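Formiminoglutamase (Trypanosoma cruzi, PDB 4MYL) probably hydrolyses N-formimino-L-glutamate to L-glutamate and formamide, as a manganese-dependent enzyme of the arginase family. Local coordinates at residues G120-S125 against M279-P284; N144-L149 against D236-K241; A184-Q189 against C250-G255. The protein carries 1 engineered substitution. All coordinates share one frame; numbering follows the deposited sequence.

Contact 1: G120-S125 against M279-P284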
# COMPACT_ATOMS: atom_id res chain seq x y z
N GLY A 120 5.90 5.31 -22.38
CA GLY A 120 6.55 6.51 -22.89
C GLY A 120 6.60 7.58 -21.82
O GLY A 120 5.76 7.61 -20.92
N GLY A 121 7.59 8.46 -21.90
CA GLY A 121 7.72 9.57 -20.96
C GLY A 121 6.73 10.68 -21.25
O GLY A 121 6.12 10.73 -22.32
N ASN A 122 6.58 11.61 -20.32
CA ASN A 122 5.52 12.60 -20.42
C ASN A 122 5.76 13.68 -21.47
O ASN A 122 4.92 14.55 -21.67
CB ASN A 122 5.20 13.23 -19.07
CG ASN A 122 6.39 13.89 -18.44
OD1 ASN A 122 7.22 14.49 -19.13
ND2 ASN A 122 6.50 13.79 -17.11
N ASP A 123 6.89 13.62 -22.16
CA ASP A 123 7.08 14.60 -23.23
C ASP A 123 6.19 14.34 -24.44
O ASP A 123 6.02 15.23 -25.27
CB ASP A 123 8.55 14.80 -23.58
CG ASP A 123 9.18 15.93 -22.75
OD1 ASP A 123 9.96 15.63 -21.81
OD2 ASP A 123 8.86 17.11 -23.01
N GLN A 124 5.57 13.16 -24.50
CA GLN A 124 4.55 12.90 -25.50
C GLN A 124 3.39 13.88 -25.40
O GLN A 124 2.68 14.10 -26.38
CB GLN A 124 4.01 11.47 -25.38
CG GLN A 124 3.26 11.20 -24.08
CD GLN A 124 2.75 9.79 -23.99
OE1 GLN A 124 3.16 8.93 -24.77
NE2 GLN A 124 1.87 9.53 -23.05
N SER A 125 3.19 14.45 -24.23
CA SER A 125 2.03 15.29 -23.98
C SER A 125 2.07 16.63 -24.72
O SER A 125 1.03 17.26 -24.94
CB SER A 125 1.84 15.53 -22.48
OG SER A 125 1.76 14.29 -21.79
N MET A 279 -1.24 8.53 -21.20
CA MET A 279 -0.80 7.89 -19.97
C MET A 279 0.71 7.79 -20.05
O MET A 279 1.22 7.06 -20.89
CB MET A 279 -1.44 6.50 -19.84
CG MET A 279 -1.12 5.78 -18.54
SD MET A 279 -1.94 4.16 -18.43
CE MET A 279 -3.65 4.72 -18.37
N SER A 280 1.43 8.52 -19.20
CA SER A 280 2.89 8.63 -19.28
C SER A 280 3.61 8.07 -18.06
O SER A 280 3.05 8.02 -16.97
CB SER A 280 3.30 10.09 -19.44
OG SER A 280 2.69 10.71 -20.55
N GLU A 281 4.87 7.66 -18.26
CA GLU A 281 5.83 7.27 -17.22
C GLU A 281 5.70 5.85 -16.66
O GLU A 281 6.37 5.51 -15.67
CB GLU A 281 5.92 8.32 -16.10
CG GLU A 281 6.24 9.75 -16.56
CD GLU A 281 7.58 9.88 -17.30
OE1 GLU A 281 8.35 8.90 -17.33
OE2 GLU A 281 7.85 10.98 -17.85
N LEU A 282 4.89 5.01 -17.30
CA LEU A 282 4.89 3.59 -16.97
C LEU A 282 6.29 3.04 -17.26
O LEU A 282 6.78 3.13 -18.38
CB LEU A 282 3.85 2.81 -17.79
CG LEU A 282 3.70 1.33 -17.42
CD1 LEU A 282 3.22 1.20 -15.99
CD2 LEU A 282 2.74 0.62 -18.36
N ASN A 283 6.94 2.47 -16.26
CA ASN A 283 8.33 2.05 -16.41
C ASN A 283 8.55 0.62 -15.90
O ASN A 283 8.73 0.40 -14.70
CB ASN A 283 9.26 3.02 -15.68
CG ASN A 283 10.70 2.80 -16.02
OD1 ASN A 283 11.10 1.68 -16.27
ND2 ASN A 283 11.48 3.85 -16.03
N PRO A 284 8.51 -0.35 -16.83
CA PRO A 284 8.59 -1.77 -16.46
C PRO A 284 9.98 -2.19 -15.99
O PRO A 284 10.11 -3.27 -15.41
CB PRO A 284 8.21 -2.49 -17.75
CG PRO A 284 7.40 -1.49 -18.53
CD PRO A 284 8.06 -0.17 -18.22
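N122 and E281 meet where two neighbouring parallel strands, 114-119 and 274-280, run out into loops at the C-terminal ends of the strands of the central sheet of the arginase alpha/beta fold, where the metal site lies. The tight half lies here. E281 N points almost straight at G120 O, 2.8 Å away (N-H...O 178°), which fixes the two loops together just beyond the strand ends. The side chain of E281 then folds back: CG lies opposite the carbonyl carbon and the chain bends again at chi2 (-60°), bringing OE2 to the backbone N of N122, at the start of the 3-10 turn 122-124. N122 N donates to this OE2 at 2.8 Å, approaching from above the carboxylate plane. The N122 amide stands nearly upright to that carboxylate, and its ND2 is turned to D236 for its bond. C43 N also donates to E281 OE2, while S249 OG holds OE1, so both carboxylate oxygens are anchored in the buried interior. Since N122 is a ligand of the first manganese ion, these bonds hold the turn that carries a metal ligand.

The looser half runs along Q124 and beyond L282. Q124 NE2 makes a weak, bent bond to M279 O; the one to S280 OG is doubtful, because that serine has a second conformer. D123 turns its side chain away to a partly exposed position, and the chain after L282 departs to a partly exposed P284. On the packed side, by contrast, G121 CA sits 3.4 Å from E281 OE2.

Contact 2: N144-L149 against D236-K241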
# COMPACT_ATOMS: atom_id res chain seq x y z
N ASN A 144 -3.35 18.08 -16.37
CA ASN A 144 -2.15 17.29 -16.13
C ASN A 144 -2.25 16.65 -14.75
O ASN A 144 -2.07 17.33 -13.73
CB ASN A 144 -0.91 18.19 -16.20
CG ASN A 144 0.37 17.42 -16.01
OD1 ASN A 144 0.44 16.25 -16.36
ND2 ASN A 144 1.37 18.06 -15.44
N VAL A 145 -2.57 15.36 -14.71
CA VAL A 145 -2.52 14.59 -13.47
C VAL A 145 -1.08 14.13 -13.26
O VAL A 145 -0.61 13.22 -13.94
CB VAL A 145 -3.45 13.35 -13.54
CG1 VAL A 145 -3.55 12.69 -12.16
CG2 VAL A 145 -4.81 13.73 -14.09
N ASP A 146 -0.36 14.75 -12.33
CA ASP A 146 1.03 14.41 -12.12
C ASP A 146 1.47 14.98 -10.79
O ASP A 146 0.93 15.98 -10.32
CB ASP A 146 1.89 14.98 -13.26
CG ASP A 146 3.32 14.46 -13.24
OD1 ASP A 146 3.59 13.45 -12.57
OD2 ASP A 146 4.20 15.06 -13.91
N SER A 147 2.45 14.32 -10.18
CA SER A 147 3.06 14.82 -8.95
C SER A 147 3.89 16.08 -9.19
O SER A 147 4.12 16.87 -8.27
CB SER A 147 3.95 13.73 -8.34
OG SER A 147 4.92 13.31 -9.28
N HIS A 148 4.36 16.25 -10.43
CA HIS A 148 5.15 17.41 -10.88
C HIS A 148 4.29 18.34 -11.72
O HIS A 148 3.23 17.94 -12.20
CB HIS A 148 6.36 16.96 -11.70
CG HIS A 148 7.38 16.19 -10.91
ND1 HIS A 148 7.29 14.83 -10.71
CD2 HIS A 148 8.50 16.60 -10.26
CE1 HIS A 148 8.31 14.43 -9.98
NE2 HIS A 148 9.06 15.48 -9.70
N LEU A 149 4.76 19.57 -11.91
CA LEU A 149 4.03 20.56 -12.71
C LEU A 149 4.37 20.49 -14.21
O LEU A 149 3.58 20.93 -15.05
CB LEU A 149 4.27 21.98 -12.16
CG LEU A 149 3.84 22.22 -10.71
CD1 LEU A 149 4.06 23.69 -10.31
CD2 LEU A 149 2.40 21.83 -10.49
N ASP A 236 -0.32 11.16 -15.86
CA ASP A 236 1.04 10.73 -15.59
C ASP A 236 1.03 9.78 -14.38
O ASP A 236 0.61 10.17 -13.30
CB ASP A 236 1.89 11.98 -15.31
CG ASP A 236 3.38 11.69 -15.27
OD1 ASP A 236 3.79 10.65 -14.72
OD2 ASP A 236 4.15 12.53 -15.77
N VAL A 237 1.46 8.54 -14.55
CA VAL A 237 1.30 7.58 -13.47
C VAL A 237 2.25 7.85 -12.30
O VAL A 237 2.18 7.19 -11.26
CB VAL A 237 1.38 6.11 -13.97
CG1 VAL A 237 0.17 5.78 -14.82
CG2 VAL A 237 2.67 5.83 -14.72
N ASP A 238 3.15 8.83 -12.48
CA ASP A 238 4.00 9.30 -11.38
C ASP A 238 3.15 9.86 -10.23
O ASP A 238 3.63 10.02 -9.10
CB ASP A 238 4.98 10.37 -11.86
CG ASP A 238 6.19 9.79 -12.62
OD1 ASP A 238 6.92 10.58 -13.25
OD2 ASP A 238 6.41 8.55 -12.59
N SER A 239 1.89 10.16 -10.54
CA SER A 239 0.94 10.71 -9.56
C SER A 239 0.38 9.68 -8.57
O SER A 239 -0.24 10.05 -7.59
CB SER A 239 -0.22 11.42 -10.26
OG SER A 239 -0.99 10.49 -11.00
N LEU A 240 0.58 8.38 -8.86
CA LEU A 240 0.11 7.32 -7.96
C LEU A 240 1.14 7.01 -6.89
O LEU A 240 2.33 7.12 -7.12
CB LEU A 240 -0.26 6.03 -8.72
CG LEU A 240 -1.62 6.00 -9.44
CD1 LEU A 240 -1.56 6.79 -10.73
CD2 LEU A 240 -2.08 4.57 -9.70
N LYS A 241 0.68 6.61 -5.72
CA LYS A 241 1.58 6.22 -4.64
C LYS A 241 2.29 4.92 -5.00
O LYS A 241 1.71 4.03 -5.62
CB LYS A 241 0.82 6.10 -3.31
CG LYS A 241 -0.23 5.03 -3.30
CD LYS A 241 -0.85 4.90 -1.91
CE LYS A 241 -1.98 5.88 -1.71
NZ LYS A 241 -2.70 5.66 -0.41
O HOH W 1 2.74 14.59 -17.11
O HOH W 2 6.29 13.14 -12.84
O HOH W 3 6.09 11.17 -8.19
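D146 and D236 lay their carboxylates one over the other, planes only 11° apart, with D146 OD2 and D236 OD2 at 3.1 Å. Both aspartates bind both manganese ions in the metal-bound protein. Around this pair stand two further ligands of the second ion, D238 and H148. A water gathers them: it lies 2.7 Å from D146 OD1, and D238 OD1 and H148 ND1 are hydrogen-bonded to the same molecule. The other oxygen of D238, OD2, accepts a hydrogen bond from C250 N. A second water joins D236 OD2 to N144 OD1.

The next shell sets the ligands in place. D236 N donates to V145 O at 2.8 Å, tying the end of strand 231-236 to that of strand 141-145. The D236 carboxylate, swung opposite its own backbone N (chi1 -169°), then accepts D238 N through OD1 at 3.0 Å; this Asx turn starts the 3-10 turn 237-239. D236 O is gripped twice, by S239 N and S239 OG, which binds the turn back to its root. S239 CB in turn rests 3.7 Å from D146 CA, and its OG lies against V145 CG1. Farther out, a third water accepts a hydrogen bond from S147 OG and donates one to D238 O, bridging the loops at their far edge.

Carboxylates packed face to face at this spacing would probably repel unless offset, for example by cations; the arrangement is consistent with a ready-made cradle for the two manganese ions, with the water shared by D146, D238 and H148 standing among ligands of the second.

Contact 3: A184-Q189 against C250-G255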
# COMPACT_ATOMS: atom_id res chain seq x y z
N ALA A 184 -3.34 16.80 -8.44
CA ALA A 184 -2.61 15.90 -7.56
C ALA A 184 -1.10 16.17 -7.57
O ALA A 184 -0.30 15.27 -7.34
CB ALA A 184 -2.89 14.44 -7.93
N CYS A 185 -0.72 17.41 -7.84
CA CYS A 185 0.67 17.81 -7.71
C CYS A 185 1.11 17.78 -6.24
O CYS A 185 0.29 17.93 -5.33
CB CYS A 185 0.89 19.18 -8.35
SG CYS A 185 -0.37 20.39 -8.00
N GLN A 186 2.41 17.59 -6.01
CA GLN A 186 2.94 17.44 -4.66
C GLN A 186 3.93 18.56 -4.33
O GLN A 186 4.92 18.73 -5.03
CB GLN A 186 3.62 16.07 -4.53
CG GLN A 186 2.65 14.93 -4.65
CD GLN A 186 3.32 13.57 -4.53
OE1 GLN A 186 4.46 13.47 -4.08
NE2 GLN A 186 2.62 12.53 -4.95
N GLY A 187 3.66 19.31 -3.26
CA GLY A 187 4.49 20.44 -2.88
C GLY A 187 5.95 20.08 -2.64
O GLY A 187 6.84 20.89 -2.86
N SER A 188 6.20 18.86 -2.19
CA SER A 188 7.57 18.43 -1.90
C SER A 188 8.42 18.21 -3.15
O SER A 188 9.63 18.12 -3.07
CB SER A 188 7.55 17.12 -1.12
OG SER A 188 7.00 16.11 -1.94
N GLN A 189 7.76 18.09 -4.31
CA GLN A 189 8.43 17.75 -5.56
C GLN A 189 8.41 18.90 -6.56
O GLN A 189 9.06 18.84 -7.60
CB GLN A 189 7.78 16.52 -6.21
CG GLN A 189 7.76 15.27 -5.34
CD GLN A 189 7.77 14.01 -6.17
OE1 GLN A 189 8.71 13.78 -6.94
NE2 GLN A 189 6.73 13.19 -6.05
N CYS A 250 9.33 8.12 -11.90
CA CYS A 250 9.53 8.97 -10.74
C CYS A 250 8.54 8.57 -9.65
O CYS A 250 7.52 9.23 -9.47
CB CYS A 250 9.34 10.44 -11.09
SG CYS A 250 10.70 11.17 -12.08
N PRO A 251 8.83 7.47 -8.93
CA PRO A 251 7.93 6.93 -7.91
C PRO A 251 7.68 7.91 -6.78
O PRO A 251 8.54 8.74 -6.45
CB PRO A 251 8.69 5.71 -7.39
CG PRO A 251 9.56 5.29 -8.53
CD PRO A 251 9.96 6.56 -9.22
N ALA A 252 6.48 7.81 -6.21
CA ALA A 252 6.02 8.72 -5.18
C ALA A 252 5.77 7.95 -3.89
O ALA A 252 5.26 6.83 -3.92
CB ALA A 252 4.74 9.43 -5.62
N ALA A 253 6.12 8.57 -2.76
CA ALA A 253 5.85 8.00 -1.45
C ALA A 253 4.36 8.08 -1.13
O ALA A 253 3.74 7.11 -0.70
CB ALA A 253 6.67 8.73 -0.38
N VAL A 254 3.79 9.26 -1.35
CA VAL A 254 2.36 9.46 -1.26
C VAL A 254 1.84 9.78 -2.68
O VAL A 254 2.63 10.06 -3.59
CB VAL A 254 2.01 10.58 -0.29
CG1 VAL A 254 2.28 10.14 1.15
CG2 VAL A 254 2.82 11.82 -0.64
N GLY A 255 0.53 9.73 -2.87
CA GLY A 255 -0.03 9.92 -4.19
C GLY A 255 -1.36 9.22 -4.31
O GLY A 255 -1.88 8.68 -3.33
O HOH W 4 5.87 11.62 -2.61
O HOH W 3 6.09 11.17 -8.19
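Q186 and Q189 mark the two ends of a type I beta turn, closed by Q189 N to Q186 O at 3.0 Å, and both direct their side chains at the irregular run 250-255. The turn lies at the C-terminal end of strand 180-185 in the arginase alpha/beta fold, on the side where the metal-site loops gather, while 250-255 belongs to the long loop between strand 231-236 and helix 258-270.

Q186 carries the contact. Beyond CG it is fully extended (chi2 180°), a reach that takes NE2 to within 2.8 Å of V254 O. The bond is bent (N-H...O 131°), with V254 O tilted from the amide plane of Q186, and NE2 comes in above the plane of that carbonyl. The same NE2 packs against the methyl of A252 at 3.8 Å and beside G255 CA. The amide's other end, OE1, receives Q189 NE2 at 3.0 Å along a nearly straight line (168°); NE2 stands above the Q186 carbonyl plane, while OE1 lies in the amide plane of Q189. A water donates to OE1 as well. The backbone carbonyl V254 O requires a donor, which supports NE2 on that side. A second water accepts from Q189 NE2 and donates to C250 O.

Around the contact, Q189 lies against H148, a ligand of the second manganese ion, and C250 is fixed by its disulfide to C43. The outer side meets the second subunit, where G187 N donates to E73 of that neighbouring chain. Looser than the amide bonds is the approach of V254 CG2, which stops 4.2 Å from Q186 OE1.

Overall arrangement
All three contacts gather at the C-terminal ends of the strands of the same parallel sheet, and each joins loops that follow them. All are buried. Contacts 1 and 2 are the inner pair, their centres about 11 Å apart, joined by S280 O to V237 N. Contact 3, its centre about 17 Å from the centre of the chain, lies nearer the subunit interface. It still abuts contact 2 through S147 O to Q186 N, strands 141-145 and 180-185 being neighbours, and shares a water with it. The chemistry shifts accordingly: one buried glutamate held by backbone N-H groups and a serine in contact 1, clustered metal-binding carboxylates in contact 2, neutral amides and water in contact 3.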